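Side-chain contacts in Asp/Glu-specific dipeptidyl-peptidase (Flavobacterium psychrophilum, PDB 5JXF), which removes dipeptides from the N-terminus of oligopeptides as a serine peptidase of family S46, with strict specificity for Asp or Glu at the P1 position: residues N145-T148 / A149-D153; T191-E194 / G195-I199; Y641-G645 / K646-C650; V699-D702 / M703-L707; E468-V471 / A472-A475. All blocks are in the same frame, centred on the assembly; numbering follows the deposited sequence.

Contact 1: residues N145-T148 / A149-D153. Unlike the reference sequence in segment 149-153: Ile151 (reference Val).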
loop_
_atom_site.group_PDB
_atom_site.type_symbol
_atom_site.label_atom_id
_atom_site.label_comp_id
_atom_site.label_asym_id
_atom_site.label_seq_id
_atom_site.Cartn_x
_atom_site.Cartn_y
_atom_site.Cartn_z
ATOM N N ASN A 145 -11.464 -6.780 -44.300
ATOM C CA ASN A 145 -12.333 -7.490 -45.239
ATOM C C ASN A 145 -12.807 -8.858 -44.758
ATOM O O ASN A 145 -12.019 -9.783 -44.573
ATOM C CB ASN A 145 -11.604 -7.630 -46.570
ATOM C CG ASN A 145 -11.007 -6.319 -47.035
ATOM O OD1 ASN A 145 -9.898 -5.948 -46.646
ATOM N ND2 ASN A 145 -11.751 -5.598 -47.851
ATOM N N ASP A 146 -14.108 -8.984 -44.554
ATOM C CA ASP A 146 -14.672 -10.256 -44.135
ATOM C C ASP A 146 -14.522 -11.308 -45.234
ATOM O O ASP A 146 -14.888 -11.072 -46.389
ATOM C CB ASP A 146 -16.142 -10.096 -43.764
ATOM C CG ASP A 146 -16.707 -11.323 -43.064
ATOM O OD1 ASP A 146 -16.243 -12.452 -43.344
ATOM O OD2 ASP A 146 -17.622 -11.154 -42.231
ATOM N N VAL A 147 -13.991 -12.471 -44.861
ATOM C CA VAL A 147 -13.779 -13.560 -45.812
ATOM C C VAL A 147 -14.214 -14.897 -45.225
ATOM O O VAL A 147 -13.670 -15.942 -45.582
ATOM C CB VAL A 147 -12.300 -13.659 -46.243
ATOM C CG1 VAL A 147 -11.903 -12.461 -47.103
ATOM C CG2 VAL A 147 -11.409 -13.765 -45.029
ATOM N N THR A 148 -15.195 -14.854 -44.322
ATOM C CA THR A 148 -15.712 -16.049 -43.658
ATOM C C THR A 148 -16.148 -17.113 -44.670
ATOM O O THR A 148 -15.646 -18.241 -44.641
ATOM C CB THR A 148 -16.912 -15.724 -42.747
ATOM O OG1 THR A 148 -16.590 -14.624 -41.887
ATOM C CG2 THR A 148 -17.278 -16.931 -41.903
ATOM N N ALA A 149 -17.078 -16.751 -45.555
ATOM C CA ALA A 149 -17.588 -17.672 -46.577
ATOM C C ALA A 149 -16.461 -18.364 -47.335
ATOM O O ALA A 149 -16.479 -19.577 -47.514
ATOM C CB ALA A 149 -18.498 -16.934 -47.555
ATOM N N GLN A 150 -15.466 -17.592 -47.749
ATOM C CA GLN A 150 -14.350 -18.148 -48.496
ATOM C C GLN A 150 -13.500 -19.101 -47.657
ATOM O O GLN A 150 -12.911 -20.040 -48.186
ATOM C CB GLN A 150 -13.482 -17.024 -49.059
ATOM C CG GLN A 150 -14.281 -15.829 -49.587
ATOM C CD GLN A 150 -13.412 -14.808 -50.311
ATOM O OE1 GLN A 150 -12.429 -15.161 -50.970
ATOM N NE2 GLN A 150 -13.760 -13.529 -50.171
ATOM N N ILE A 151 -13.452 -18.872 -46.350
ATOM C CA ILE A 151 -12.596 -19.665 -45.479
ATOM C C ILE A 151 -13.299 -20.959 -45.043
ATOM O O ILE A 151 -12.694 -22.033 -45.065
ATOM C CB ILE A 151 -12.144 -18.838 -44.238
ATOM C CG1 ILE A 151 -11.301 -17.630 -44.680
ATOM C CG2 ILE A 151 -11.374 -19.701 -43.243
ATOM C CD1 ILE A 151 -10.065 -17.959 -45.474
ATOM N N LEU A 152 -14.578 -20.869 -44.680
ATOM C CA LEU A 152 -15.335 -22.052 -44.252
ATOM C C LEU A 152 -15.918 -22.821 -45.426
ATOM O O LEU A 152 -16.762 -23.703 -45.248
ATOM C CB LEU A 152 -16.461 -21.658 -43.300
ATOM C CG LEU A 152 -16.006 -20.997 -42.002
ATOM C CD1 LEU A 152 -17.206 -20.716 -41.118
ATOM C CD2 LEU A 152 -14.979 -21.882 -41.290
ATOM N N ASP A 153 -15.471 -22.483 -46.628
ATOM C CA ASP A 153 -15.943 -23.159 -47.824
ATOM C C ASP A 153 -15.557 -24.639 -47.802
ATOM O O ASP A 153 -14.399 -25.002 -48.038
ATOM C CB ASP A 153 -15.389 -22.468 -49.072
ATOM C CG ASP A 153 -15.766 -23.183 -50.351
ATOM O OD1 ASP A 153 -16.941 -23.079 -50.766
ATOM O OD2 ASP A 153 -14.884 -23.840 -50.943
#

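Contact 2: residues T191-E194 / G195-I199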
loop_
_atom_site.group_PDB
_atom_site.type_symbol
_atom_site.label_atom_id
_atom_site.label_comp_id
_atom_site.label_asym_id
_atom_site.label_seq_id
_atom_site.Cartn_x
_atom_site.Cartn_y
_atom_site.Cartn_z
ATOM N N THR A 191 -8.453 -14.986 -37.292
ATOM C CA THR A 191 -9.614 -15.729 -36.842
ATOM C C THR A 191 -10.353 -14.968 -35.750
ATOM O O THR A 191 -9.742 -14.458 -34.817
ATOM C CB THR A 191 -9.206 -17.101 -36.324
ATOM O OG1 THR A 191 -8.208 -17.650 -37.190
ATOM C CG2 THR A 191 -10.400 -18.017 -36.268
ATOM N N PHE A 192 -11.673 -14.883 -35.877
ATOM C CA PHE A 192 -12.505 -14.194 -34.892
ATOM C C PHE A 192 -13.570 -15.115 -34.288
ATOM O O PHE A 192 -14.007 -16.085 -34.921
ATOM C CB PHE A 192 -13.196 -12.979 -35.523
ATOM C CG PHE A 192 -12.271 -11.838 -35.868
ATOM C CD1 PHE A 192 -11.388 -11.930 -36.936
ATOM C CD2 PHE A 192 -12.317 -10.649 -35.141
ATOM C CE1 PHE A 192 -10.548 -10.870 -37.252
ATOM C CE2 PHE A 192 -11.487 -9.572 -35.459
ATOM C CZ PHE A 192 -10.601 -9.679 -36.508
ATOM N N PHE A 193 -13.999 -14.788 -33.070
ATOM C CA PHE A 193 -15.071 -15.510 -32.389
ATOM C C PHE A 193 -14.795 -17.008 -32.362
ATOM O O PHE A 193 -15.698 -17.815 -32.600
ATOM C CB PHE A 193 -16.425 -15.252 -33.065
ATOM C CG PHE A 193 -17.007 -13.886 -32.798
ATOM C CD1 PHE A 193 -17.507 -13.562 -31.547
ATOM C CD2 PHE A 193 -17.106 -12.948 -33.814
ATOM C CE1 PHE A 193 -18.066 -12.309 -31.304
ATOM C CE2 PHE A 193 -17.662 -11.693 -33.577
ATOM C CZ PHE A 193 -18.138 -11.374 -32.318
ATOM N N GLU A 194 -13.536 -17.365 -32.119
ATOM C CA GLU A 194 -13.132 -18.760 -31.902
ATOM C C GLU A 194 -13.279 -19.608 -33.162
ATOM O O GLU A 194 -13.212 -20.831 -33.096
ATOM C CB GLU A 194 -13.946 -19.382 -30.759
ATOM C CG GLU A 194 -13.754 -18.696 -29.406
ATOM C CD GLU A 194 -12.445 -19.072 -28.725
ATOM O OE1 GLU A 194 -11.719 -19.941 -29.257
ATOM O OE2 GLU A 194 -12.140 -18.483 -27.664
ATOM N N GLY A 195 -13.486 -18.956 -34.301
ATOM C CA GLY A 195 -13.559 -19.653 -35.576
ATOM C C GLY A 195 -14.862 -19.464 -36.326
ATOM O O GLY A 195 -15.034 -19.995 -37.431
ATOM N N ASN A 196 -15.785 -18.714 -35.730
ATOM C CA ASN A 196 -17.066 -18.425 -36.370
ATOM C C ASN A 196 -16.964 -17.351 -37.446
ATOM O O ASN A 196 -17.905 -17.122 -38.203
ATOM C CB ASN A 196 -18.096 -17.996 -35.325
ATOM C CG ASN A 196 -18.580 -19.150 -34.479
ATOM O OD1 ASN A 196 -19.402 -19.952 -34.920
ATOM N ND2 ASN A 196 -18.089 -19.231 -33.245
ATOM N N GLN A 197 -15.820 -16.681 -37.515
ATOM C CA GLN A 197 -15.653 -15.593 -38.470
ATOM C C GLN A 197 -14.193 -15.444 -38.884
ATOM O O GLN A 197 -13.288 -15.629 -38.075
ATOM C CB GLN A 197 -16.185 -14.277 -37.879
ATOM C CG GLN A 197 -16.056 -13.078 -38.812
ATOM C CD GLN A 197 -16.681 -11.809 -38.255
ATOM O OE1 GLN A 197 -17.071 -11.743 -37.087
ATOM N NE2 GLN A 197 -16.791 -10.794 -39.105
ATOM N N TYR A 198 -13.965 -15.119 -40.150
ATOM C CA TYR A 198 -12.612 -14.920 -40.655
ATOM C C TYR A 198 -12.516 -13.603 -41.415
ATOM O O TYR A 198 -13.312 -13.338 -42.327
ATOM C CB TYR A 198 -12.185 -16.089 -41.547
ATOM C CG TYR A 198 -12.015 -17.385 -40.792
ATOM C CD1 TYR A 198 -13.098 -18.224 -40.556
ATOM C CD2 TYR A 198 -10.772 -17.765 -40.301
ATOM C CE1 TYR A 198 -12.944 -19.415 -39.857
ATOM C CE2 TYR A 198 -10.608 -18.955 -39.606
ATOM C CZ TYR A 198 -11.696 -19.776 -39.386
ATOM O OH TYR A 198 -11.535 -20.956 -38.688
ATOM N N ILE A 199 -11.547 -12.777 -41.023
ATOM C CA ILE A 199 -11.366 -11.461 -41.616
ATOM C C ILE A 199 -9.958 -11.292 -42.143
ATOM O O ILE A 199 -8.992 -11.605 -41.435
ATOM C CB ILE A 199 -11.633 -10.340 -40.605
ATOM C CG1 ILE A 199 -13.093 -10.350 -40.159
ATOM C CG2 ILE A 199 -11.247 -8.985 -41.197
ATOM C CD1 ILE A 199 -13.357 -9.438 -38.967
#

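Contact 3: residues Y641-G645 / K646-C650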
loop_
_atom_site.group_PDB
_atom_site.type_symbol
_atom_site.label_atom_id
_atom_site.label_comp_id
_atom_site.label_asym_id
_atom_site.label_seq_id
_atom_site.Cartn_x
_atom_site.Cartn_y
_atom_site.Cartn_z
ATOM N N TYR A 641 3.190 23.240 -20.692
ATOM C CA TYR A 641 2.715 21.906 -20.343
ATOM C C TYR A 641 2.105 21.850 -18.947
ATOM O O TYR A 641 1.546 20.832 -18.552
ATOM C CB TYR A 641 3.855 20.905 -20.443
ATOM C CG TYR A 641 4.649 21.092 -21.688
ATOM C CD1 TYR A 641 4.075 20.875 -22.935
ATOM C CD2 TYR A 641 5.961 21.519 -21.625
ATOM C CE1 TYR A 641 4.807 21.067 -24.091
ATOM C CE2 TYR A 641 6.695 21.714 -22.765
ATOM C CZ TYR A 641 6.115 21.481 -23.998
ATOM O OH TYR A 641 6.863 21.677 -25.129
ATOM N N GLY A 642 2.221 22.941 -18.200
ATOM C CA GLY A 642 1.695 22.982 -16.850
ATOM C C GLY A 642 0.240 23.396 -16.746
ATOM O O GLY A 642 -0.339 23.946 -17.668
ATOM N N GLU A 643 -0.349 23.128 -15.585
ATOM C CA GLU A 643 -1.756 23.401 -15.337
ATOM C C GLU A 643 -1.896 24.019 -13.952
ATOM O O GLU A 643 -1.933 23.289 -12.962
ATOM C CB GLU A 643 -2.568 22.105 -15.431
ATOM C CG GLU A 643 -4.059 22.259 -15.176
ATOM C CD GLU A 643 -4.804 20.939 -15.311
ATOM O OE1 GLU A 643 -4.710 20.103 -14.381
ATOM O OE2 GLU A 643 -5.461 20.728 -16.362
ATOM N N ASN A 644 -1.948 25.349 -13.877
ATOM C CA ASN A 644 -2.006 26.036 -12.584
ATOM C C ASN A 644 -0.836 25.667 -11.675
ATOM O O ASN A 644 -1.031 25.464 -10.481
ATOM C CB ASN A 644 -3.312 25.716 -11.834
ATOM C CG ASN A 644 -4.551 25.880 -12.694
ATOM O OD1 ASN A 644 -4.570 26.659 -13.646
ATOM N ND2 ASN A 644 -5.602 25.137 -12.352
ATOM N N GLY A 645 0.367 25.543 -12.234
ATOM C CA GLY A 645 1.548 25.265 -11.420
ATOM C C GLY A 645 1.827 23.799 -11.107
ATOM O O GLY A 645 2.775 23.490 -10.382
ATOM N N LYS A 646 1.012 22.898 -11.658
ATOM C CA LYS A 646 1.184 21.461 -11.467
ATOM C C LYS A 646 1.450 20.756 -12.815
ATOM O O LYS A 646 0.986 21.225 -13.844
ATOM C CB LYS A 646 -0.057 20.872 -10.798
ATOM C CG LYS A 646 -0.527 21.665 -9.574
ATOM C CD LYS A 646 -1.709 20.995 -8.877
ATOM C CE LYS A 646 -1.390 19.567 -8.497
ATOM N NZ LYS A 646 -0.008 19.442 -7.951
ATOM N N LEU A 647 2.205 19.656 -12.801
ATOM C CA LEU A 647 2.471 18.898 -14.024
ATOM C C LEU A 647 1.749 17.560 -13.993
ATOM O O LEU A 647 2.122 16.657 -13.234
ATOM C CB LEU A 647 3.964 18.664 -14.211
ATOM C CG LEU A 647 4.376 18.142 -15.583
ATOM C CD1 LEU A 647 4.246 19.248 -16.636
ATOM C CD2 LEU A 647 5.792 17.599 -15.532
ATOM N N PRO A 648 0.692 17.435 -14.790
ATOM C CA PRO A 648 0.004 16.154 -14.926
ATOM C C PRO A 648 0.989 15.087 -15.377
ATOM O O PRO A 648 1.959 15.383 -16.076
ATOM C CB PRO A 648 -1.045 16.433 -16.000
ATOM C CG PRO A 648 -1.264 17.906 -15.913
ATOM C CD PRO A 648 0.071 18.487 -15.605
ATOM N N VAL A 649 0.778 13.854 -14.954
ATOM C CA VAL A 649 1.709 12.821 -15.342
ATOM C C VAL A 649 0.967 11.636 -15.969
ATOM O O VAL A 649 1.319 11.210 -17.061
ATOM C CB VAL A 649 2.566 12.385 -14.144
ATOM C CG1 VAL A 649 3.360 11.155 -14.472
ATOM C CG2 VAL A 649 3.503 13.500 -13.758
ATOM N N CYS A 650 -0.045 11.109 -15.282
ATOM C CA CYS A 650 -0.824 9.976 -15.783
ATOM C C CYS A 650 -2.297 10.207 -15.515
ATOM O O CYS A 650 -2.660 11.045 -14.681
ATOM C CB CYS A 650 -0.403 8.647 -15.126
ATOM S SG CYS A 650 1.323 8.154 -15.321
#

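Contact 4: residues V699-D702 / M703-L707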
loop_
_atom_site.group_PDB
_atom_site.type_symbol
_atom_site.label_atom_id
_atom_site.label_comp_id
_atom_site.label_asym_id
_atom_site.label_seq_id
_atom_site.Cartn_x
_atom_site.Cartn_y
_atom_site.Cartn_z
ATOM N N VAL A 699 -4.505 2.649 -17.804
ATOM C CA VAL A 699 -3.604 3.719 -17.389
ATOM C C VAL A 699 -2.888 4.317 -18.593
ATOM O O VAL A 699 -2.317 3.586 -19.413
ATOM C CB VAL A 699 -2.574 3.212 -16.373
ATOM C CG1 VAL A 699 -1.879 4.390 -15.630
ATOM C CG2 VAL A 699 -3.275 2.306 -15.368
ATOM N N MET A 700 -2.920 5.648 -18.672
ATOM C CA MET A 700 -2.373 6.437 -19.782
ATOM C C MET A 700 -1.373 7.472 -19.330
ATOM O O MET A 700 -1.556 8.125 -18.295
ATOM C CB MET A 700 -3.506 7.141 -20.536
ATOM C CG MET A 700 -4.378 6.228 -21.391
ATOM S SD MET A 700 -6.129 6.711 -21.466
ATOM C CE MET A 700 -6.615 6.440 -19.746
ATOM N N VAL A 701 -0.299 7.640 -20.088
ATOM C CA VAL A 701 0.571 8.783 -19.834
ATOM C C VAL A 701 -0.118 10.009 -20.408
ATOM O O VAL A 701 -0.570 9.983 -21.553
ATOM C CB VAL A 701 1.982 8.656 -20.463
ATOM C CG1 VAL A 701 2.926 9.678 -19.817
ATOM C CG2 VAL A 701 2.544 7.251 -20.338
ATOM N N ASP A 702 -0.201 11.074 -19.615
ATOM C CA ASP A 702 -0.719 12.362 -20.072
ATOM C C ASP A 702 0.217 12.941 -21.140
ATOM O O ASP A 702 1.422 12.979 -20.910
ATOM C CB ASP A 702 -0.838 13.312 -18.852
ATOM C CG ASP A 702 -1.690 14.522 -19.133
ATOM O OD1 ASP A 702 -1.364 15.277 -20.084
ATOM O OD2 ASP A 702 -2.702 14.697 -18.414
ATOM N N MET A 703 -0.303 13.384 -22.296
ATOM C CA MET A 703 0.571 13.858 -23.388
ATOM C C MET A 703 1.327 15.133 -22.963
ATOM O O MET A 703 2.449 15.389 -23.420
ATOM C CB MET A 703 -0.223 14.090 -24.692
ATOM C CG MET A 703 -0.384 12.779 -25.593
ATOM S SD MET A 703 1.149 11.914 -25.794
ATOM C CE MET A 703 2.038 13.160 -26.721
ATOM N N ARG A 704 0.743 15.918 -22.066
ATOM C CA ARG A 704 1.484 17.046 -21.490
ATOM C C ARG A 704 2.803 16.622 -20.817
ATOM O O ARG A 704 3.811 17.303 -20.953
ATOM C CB ARG A 704 0.614 17.812 -20.493
ATOM C CG ARG A 704 -0.499 18.597 -21.178
ATOM C CD ARG A 704 -1.460 19.183 -20.168
ATOM N NE ARG A 704 -2.206 18.133 -19.485
ATOM C CZ ARG A 704 -3.157 18.355 -18.580
ATOM N NH1 ARG A 704 -3.480 19.602 -18.257
ATOM N NH2 ARG A 704 -3.788 17.328 -18.003
ATOM N N TYR A 705 2.809 15.492 -20.121
ATOM C CA TYR A 705 4.042 14.972 -19.507
ATOM C C TYR A 705 5.028 14.434 -20.544
ATOM O O TYR A 705 6.242 14.625 -20.410
ATOM C CB TYR A 705 3.708 13.874 -18.493
ATOM C CG TYR A 705 4.896 13.453 -17.646
ATOM C CD1 TYR A 705 5.642 14.397 -16.948
ATOM C CD2 TYR A 705 5.245 12.123 -17.516
ATOM C CE1 TYR A 705 6.719 14.028 -16.176
ATOM C CE2 TYR A 705 6.315 11.741 -16.743
ATOM C CZ TYR A 705 7.045 12.700 -16.075
ATOM O OH TYR A 705 8.115 12.316 -15.325
ATOM N N VAL A 706 4.507 13.740 -21.565
ATOM C CA VAL A 706 5.360 13.293 -22.662
ATOM C C VAL A 706 6.115 14.469 -23.275
ATOM O O VAL A 706 7.349 14.460 -23.367
ATOM C CB VAL A 706 4.547 12.584 -23.760
ATOM C CG1 VAL A 706 5.443 12.231 -24.948
ATOM C CG2 VAL A 706 3.877 11.345 -23.184
ATOM N N LEU A 707 5.377 15.499 -23.666
ATOM C CA LEU A 707 6.002 16.645 -24.325
ATOM C C LEU A 707 6.960 17.381 -23.377
ATOM O O LEU A 707 8.063 17.767 -23.773
ATOM C CB LEU A 707 4.935 17.598 -24.863
ATOM C CG LEU A 707 3.913 17.055 -25.868
ATOM C CD1 LEU A 707 2.885 18.130 -26.178
ATOM C CD2 LEU A 707 4.579 16.561 -27.158
#

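Contact 5: residues E468-V471 / A472-A475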
loop_
_atom_site.group_PDB
_atom_site.type_symbol
_atom_site.label_atom_id
_atom_site.label_comp_id
_atom_site.label_asym_id
_atom_site.label_seq_id
_atom_site.Cartn_x
_atom_site.Cartn_y
_atom_site.Cartn_z
ATOM N N GLU A 468 19.455 -24.184 -11.252
ATOM C CA GLU A 468 19.498 -24.986 -10.038
ATOM C C GLU A 468 18.185 -24.863 -9.271
ATOM O O GLU A 468 17.737 -25.823 -8.644
ATOM C CB GLU A 468 20.704 -24.576 -9.182
ATOM C CG GLU A 468 20.512 -24.578 -7.676
ATOM C CD GLU A 468 21.792 -24.187 -6.939
ATOM O OE1 GLU A 468 22.856 -24.127 -7.596
ATOM O OE2 GLU A 468 21.743 -23.954 -5.710
ATOM N N GLN A 469 17.542 -23.701 -9.369
ATOM C CA GLN A 469 16.307 -23.458 -8.630
ATOM C C GLN A 469 15.054 -23.974 -9.354
ATOM O O GLN A 469 14.098 -24.410 -8.716
ATOM C CB GLN A 469 16.174 -21.967 -8.343
ATOM C CG GLN A 469 14.980 -21.581 -7.492
ATOM C CD GLN A 469 15.083 -22.065 -6.058
ATOM O OE1 GLN A 469 14.697 -23.190 -5.736
ATOM N NE2 GLN A 469 15.602 -21.210 -5.190
ATOM N N LEU A 470 15.059 -23.931 -10.680
ATOM C CA LEU A 470 13.874 -24.303 -11.462
ATOM C C LEU A 470 13.744 -25.815 -11.663
ATOM O O LEU A 470 12.639 -26.366 -11.670
ATOM C CB LEU A 470 13.896 -23.601 -12.825
ATOM C CG LEU A 470 13.081 -22.310 -12.922
ATOM C CD1 LEU A 470 13.291 -21.430 -11.683
ATOM C CD2 LEU A 470 13.499 -21.580 -14.165
ATOM N N VAL A 471 14.876 -26.483 -11.845
ATOM C CA VAL A 471 14.877 -27.932 -11.961
ATOM C C VAL A 471 14.417 -28.558 -10.639
ATOM O O VAL A 471 13.731 -29.583 -10.633
ATOM C CB VAL A 471 16.269 -28.455 -12.362
ATOM C CG1 VAL A 471 16.319 -29.969 -12.302
ATOM C CG2 VAL A 471 16.621 -27.969 -13.762
ATOM N N ALA A 472 14.774 -27.917 -9.526
ATOM C CA ALA A 472 14.280 -28.325 -8.221
ATOM C C ALA A 472 12.751 -28.285 -8.177
ATOM O O ALA A 472 12.116 -29.218 -7.687
ATOM C CB ALA A 472 14.869 -27.446 -7.132
ATOM N N LEU A 473 12.158 -27.217 -8.704
ATOM C CA LEU A 473 10.708 -27.067 -8.649
ATOM C C LEU A 473 9.979 -28.108 -9.503
ATOM O O LEU A 473 8.961 -28.663 -9.081
ATOM C CB LEU A 473 10.308 -25.658 -9.084
ATOM C CG LEU A 473 10.661 -24.511 -8.136
ATOM C CD1 LEU A 473 10.528 -23.158 -8.850
ATOM C CD2 LEU A 473 9.796 -24.562 -6.873
ATOM N N TYR A 474 10.508 -28.368 -10.698
ATOM C CA TYR A 474 9.914 -29.332 -11.626
ATOM C C TYR A 474 9.863 -30.722 -10.998
ATOM O O TYR A 474 8.865 -31.427 -11.105
ATOM C CB TYR A 474 10.699 -29.358 -12.947
ATOM C CG TYR A 474 9.973 -29.994 -14.128
ATOM C CD1 TYR A 474 8.603 -30.215 -14.094
ATOM C CD2 TYR A 474 10.654 -30.319 -15.302
ATOM C CE1 TYR A 474 7.936 -30.780 -15.176
ATOM C CE2 TYR A 474 9.996 -30.880 -16.393
ATOM C CZ TYR A 474 8.635 -31.105 -16.325
ATOM O OH TYR A 474 7.971 -31.660 -17.406
ATOM N N ALA A 475 10.936 -31.116 -10.330
ATOM C CA ALA A 475 10.958 -32.430 -9.699
ATOM C C ALA A 475 9.980 -32.505 -8.521
ATOM O O ALA A 475 9.198 -33.452 -8.413
ATOM C CB ALA A 475 12.370 -32.781 -9.243
#

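Contact 1: residues N145-T148 / A149-D153
Where strand 138-146 runs into the short helix 148-151, the carbonyl O of Thr148 takes backbone bonds from Leu152 N at 2.8 Å and Ile151 N at 2.9 Å, and that of Val147 a weak one from Ile151 N. The entry is shaped by an Asx turn: Asp146 OD1 accepts from Thr148 N nearly along its C-O bond, and its syn lone pair takes Thr148 OG1 at 2.6 Å. With OG1 anti to the carbonyl carbon (chi1 -50°), the hydroxyl lies beside its own backbone N and shares the same acceptor, while methyl CG2 is left to run alongside Leu152 CD1 at 3.9 Å. Val147 CG2 leans obliquely on Ile151 CG1, also 3.9 Å away, and Val175 of helix 162-178 packs against both residues. A valine in place of Thr148 would probably keep the turn's backbone bond but leave both Asp146 OD1 and Tyr198 N, which also bonds to OG1, without their hydroxyl partner. One carboxylate oxygen thus holds the amide and the hydroxyl of Thr148 together, a double grip that fixes the side chain's rotation where the strand gives way to the helix.

Contact 2: residues T191-E194 / G195-I199
The carbonyl O of Phe192 is gripped by two backbone amides, Gly195 N at 3.0 Å and Gln197 N at 3.2 Å, which reach it from opposite faces of its plane. It lies at the end of the beta hairpin formed by strands 186-192 and 197-214, where Asn196 and Gln197 both face Phe192 in a classic beta bulge. Phe192 N returns a bond to Gln197 O at 2.8 Å, completing the antiparallel hydrogen-bonded pair. In the connecting loop, Phe193 O is also gripped twice, here by one residue: Asn196 N comes in above the carbonyl plane, whereas the side-chain ND2, 2.9 Å away, meets the oxygen almost head-on. Asn196 ND2 also bonds to Arg562 O, tying the loop to helix 547-571. The positive phi of Gly195 would press any CB against Glu194 O, so the turn has room for glycine alone here.

Around this backbone, Phe193 and Gln197 lie side by side, with ring and amide planes within 2° of each other. Gln197 extends fully, CG anti to the backbone N (chi1 -180°), and this carries OE1 to the edge of the Phe193 ring, 3.5 Å from CD2. On the other face of the hairpin, Thr191 and Tyr198 point the same way, and the threonine methyl CG2 touches both Gly195 CA and Tyr198 CE2. Back on the Gln197 face, the Phe192 side chain crosses that of Ile199 at about a right angle, and Ile199 CD1 makes a CH-pi contact 3.6 Å from the centroid of the Phe192 ring, 13° off its normal.

Contact 3: residues Y641-G645 / K646-C650
Glu643 and Lys646 close a tight reversal through two backbone bonds: Glu643 N donates to Lys646 O at 2.9 Å, lying in the carbonyl plane, and Lys646 N returns to Glu643 O at 3.2 Å from well above that oxygen's plane. Beside them, Gly642 CA makes a CA-H...O contact with Lys646 O at 3.6 Å. The side chains add little across the reversal itself. Lys646 CB lies 3.7 Å from Glu643 O, and the lysine chain then bends at its last two torsions. The four residues from Glu643 to Lys646 form a type I' beta turn, with Asn644 and Gly645 both at positive phi; at Gly645 (phi 85°) a CB would be jammed against the preceding carbonyl oxygen. The turn leads into strand 648-653, an inner strand of an antiparallel sheet. Nearer the strand, Leu647 CG stands anti to the backbone N (chi1 -168°) and CD1 swings back to Tyr641, making an apolar contact with its CB at 4.2 Å. The same methyl approaches the carbonyl oxygen, Tyr641 O, to 3.7 Å, and Pro648 CD lies 4.0 Å from that Tyr641 O. The polar ends look elsewhere: Tyr641 OH bonds to Asp711 OD2, and the extended chain of Glu643 carries OE2 into a salt bridge with Arg704 at the start of helix 703-713.

Contact 4: residues V699-D702 / M703-L707
Asp702 and Arg704 meet through three bonds at the point where strand 698-702 turns directly into helix 703-713. Asp702 OD1 accepts twice: from the backbone N of Arg704 at 3.0 Å on its anti lone pair, and from Arg704 NE, also at 3.0 Å, on the syn side. The second oxygen, OD2, takes Arg704 NH2 at 2.9 Å. The guanidinium therefore grips the carboxylate side-on, one nitrogen to each oxygen, with both acceptors close to the guanidinium plane although the two flat groups are turned 34° apart. Asp702 CG stands anti to the backbone N (chi1 -165°), which swings the carboxylate over the first turn of the helix. With NH1 taken up by Glu643, the buried cation sits between two carboxylates that would be expected to stabilise its charge. Asp702 O is satisfied as well, by Val706 N at 3.2 Å in its carbonyl plane and, weakly, by Tyr705 N.

Were Asp702 an alanine, Arg704 N is likely to lose its cap and the guanidinium its side-on partner, leaving it freer to turn, though NH1 could still reach Glu643.

The apolar side is carried by Val701, whose CG1 touches Val706 CG2 at 3.9 Å and reaches the edge of the Tyr705 ring at CD2. The Val701 side chain is also about 4 Å from that of Asp237, assigned by similarity to the charge relay system. The hydrogen bond from the backbone N of Arg704 to the Asp702 carboxylate is that of a helix N-cap, with the capping carboxylate additionally salt-bridged to its own helix.

Contact 5: residues E468-V471 / A472-A475
Leu470 and Leu473 lie on the packed side of this helical turn, pressed between neighbouring helices, while Glu468 on the outer side points away into solvent. The two leucines touch each other only lightly, CD1 to CD1 at 4.3 Å. Leu473 CG lies anti to the carbonyl carbon (chi1 -70°), which lays the side chain back along the preceding turn, so that CG comes 3.5 Å from Gln469 O. Both leucines press on Ala315 of helix 295-325. Leu470 also reaches Val411 and Asn415 of helix 386-415, and one turn later Tyr474 adds to that face: it stands with CG anti to the backbone N (chi1 -163°) and its side chain packs on Tyr407 and Phe408. This is regular alpha-helix, a part of helix 460-477 packed against two long helices of the largely helical portion of the enzyme. Its i to i+4 bonds run from Tyr474 N to Leu470 O at 3.1 Å and from Ala475 N to Val471 O at 3.2 Å, both donors tilted from the carbonyl plane; the bond from Leu473 N to Gln469 O is weak at 3.4 Å. Away from the buried face, contact falls to small groups on backbone oxygens. Ala472 CB sits 3.5 Å from Gln469 O, and Ala475 CB rests against Val471 O. Gln469 also touches Ala315, and its bent chain brings OE1 back to within 4.5 Å of Ala472 CB. The Glu468 carboxylate has a long, weak ion pair with Lys465.

Contacts 1 and 2 adjoin on neighbouring strands of one sheet, joined by Val147 N to Tyr198 O and by Ile151 packing on the Tyr198 ring. Contacts 3 and 4 are paired likewise in the other large sheet, where Val649 O meets Asp702 N and Pro648 packs on Arg704. Contact 4 is fully buried: its Val701 lies beside the probable charge-relay Asp237, while its Asp702-Arg704 pair is ionic. The other four are partly buried and away from the annotated sites. An aspartate acts at both strand-to-helix junctions, accepting neutral donors in contact 1 and an arginine as well in contact 4. Contacts 2 and 3 are chain reversals closed by backbone bonds, whereas contact 5 stands apart, purely helical.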